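Local structure of preproptth (Bombyx mori, 5AOQ) at residues 24-27 / 28-32. The protein is a neurohormone with a cystine-knot fold that binds the receptor tyrosine kinase Torso and probably times insect metamorphosis. The protein carries 1 engineered substitution. Numbering follows the deposited sequence.
Sequences EDLG and ENSVP
Ser30 folds back onto Leu26 and Gly27 through a type I beta turn running from Gly27 to Ser30, in the loop that joins strands 20-24 and 35-39 of this cystine-knot hormone. The main tie is a side-chain bond: Ser30 OG donates to Leu26 O at 2.9 Å. It meets the oxygen at a C=O...donor angle of 133°. The donor is tilted 33° from the carbonyl plane. With OG anti to its own carbonyl carbon (chi1 -59°), the hydroxyl is swung back toward the start of the turn, and its oxygen also packs 3.5 Å from Leu26 CB. The turn's backbone bond, from Ser30 N to Gly27 O, is long and weak at 3.5 Å. Gly27 has a positive phi, which suits a residue without a side chain, and its N makes a weak bond to Asp25 OD1. Glu28 CB lies 3.7 Å from Gly27 C; its bond from CA points away from the preceding residues, and the extended chain brings OE2 to a long, weak ion pair with Lys204 of Torso. Leu26 and Ser30 both rest on Ile63 of strand 55-65. With an alanine here instead of Ser30, Leu26 O is likely to lose its hydroxyl donor, and the turn would have to rely on the weak backbone bond. Beyond the turn, Pro32 O lies 4.1 Å from Leu26 CD1.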
loop_
_atom_site.group_PDB
_atom_site.type_symbol
_atom_site.label_atom_id
_atom_site.label_comp_id
_atom_site.label_asym_id
_atom_site.label_seq_id
_atom_site.Cartn_x
_atom_site.Cartn_y
_atom_site.Cartn_z
ATOM N N GLU D 24 -15.157 1.951 4.247
ATOM C CA GLU D 24 -14.786 0.604 4.657
ATOM C C GLU D 24 -13.485 0.668 5.450
ATOM O O GLU D 24 -12.463 1.139 4.948
ATOM C CB GLU D 24 -14.644 -0.306 3.438
ATOM C CG GLU D 24 -14.570 -1.787 3.767
ATOM C CD GLU D 24 -14.470 -2.653 2.526
ATOM O OE1 GLU D 24 -14.562 -2.105 1.407
ATOM O OE2 GLU D 24 -14.300 -3.882 2.670
ATOM N N ASP D 25 -13.535 0.199 6.692
ATOM C CA ASP D 25 -12.409 0.319 7.612
ATOM C C ASP D 25 -11.272 -0.652 7.303
ATOM O O ASP D 25 -10.109 -0.258 7.265
ATOM C CB ASP D 25 -12.881 0.101 9.050
ATOM C CG ASP D 25 -11.856 0.546 10.072
ATOM O OD1 ASP D 25 -10.959 -0.256 10.405
ATOM O OD2 ASP D 25 -11.944 1.701 10.543
ATOM N N LEU D 26 -11.614 -1.926 7.116
ATOM C CA LEU D 26 -10.628 -2.970 6.831
ATOM C C LEU D 26 -9.569 -3.085 7.926
ATOM O O LEU D 26 -8.532 -3.721 7.730
ATOM C CB LEU D 26 -9.939 -2.717 5.484
ATOM C CG LEU D 26 -10.808 -2.792 4.229
ATOM C CD1 LEU D 26 -10.006 -2.361 3.015
ATOM C CD2 LEU D 26 -11.350 -4.200 4.038
ATOM N N GLY D 27 -9.828 -2.477 9.080
ATOM C CA GLY D 27 -8.889 -2.526 10.184
ATOM C C GLY D 27 -7.630 -1.725 9.912
ATOM O O GLY D 27 -7.352 -1.342 8.776
ATOM N N GLU D 28 -6.868 -1.469 10.969
ATOM C CA GLU D 28 -5.641 -0.693 10.863
ATOM C C GLU D 28 -4.527 -1.534 10.240
ATOM O O GLU D 28 -3.480 -1.011 9.857
ATOM C CB GLU D 28 -5.222 -0.180 12.243
ATOM C CG GLU D 28 -4.142 0.888 12.217
ATOM C CD GLU D 28 -3.896 1.495 13.584
ATOM O OE1 GLU D 28 -4.381 0.926 14.585
ATOM O OE2 GLU D 28 -3.221 2.543 13.660
ATOM N N ASN D 29 -4.762 -2.840 10.140
ATOM C CA ASN D 29 -3.786 -3.760 9.571
ATOM C C ASN D 29 -3.595 -3.563 8.068
ATOM O O ASN D 29 -2.591 -3.991 7.502
ATOM C CB ASN D 29 -4.206 -5.205 9.848
ATOM C CG ASN D 29 -4.055 -5.584 11.309
ATOM O OD1 ASN D 29 -3.774 -4.737 12.157
ATOM N ND2 ASN D 29 -4.239 -6.864 11.609
ATOM N N SER D 30 -4.562 -2.912 7.427
ATOM C CA SER D 30 -4.485 -2.642 5.995
ATOM C C SER D 30 -3.701 -1.363 5.737
ATOM O O SER D 30 -3.864 -0.374 6.454
ATOM C CB SER D 30 -5.887 -2.528 5.392
ATOM O OG SER D 30 -6.626 -3.722 5.582
ATOM N N VAL D 31 -2.847 -1.384 4.718
ATOM C CA VAL D 31 -2.072 -0.202 4.363
ATOM C C VAL D 31 -3.033 0.897 3.911
ATOM O O VAL D 31 -2.991 2.006 4.443
ATOM C CB VAL D 31 -1.019 -0.513 3.270
ATOM C CG1 VAL D 31 -0.434 0.771 2.683
ATOM C CG2 VAL D 31 0.078 -1.393 3.840
ATOM N N PRO D 32 -3.907 0.594 2.935
ATOM C CA PRO D 32 -5.025 1.506 2.690
ATOM C C PRO D 32 -6.152 1.222 3.674
ATOM O O PRO D 32 -7.000 0.372 3.401
ATOM C CB PRO D 32 -5.433 1.180 1.255
ATOM C CG PRO D 32 -5.110 -0.262 1.111
ATOM C CD PRO D 32 -3.869 -0.494 1.940
#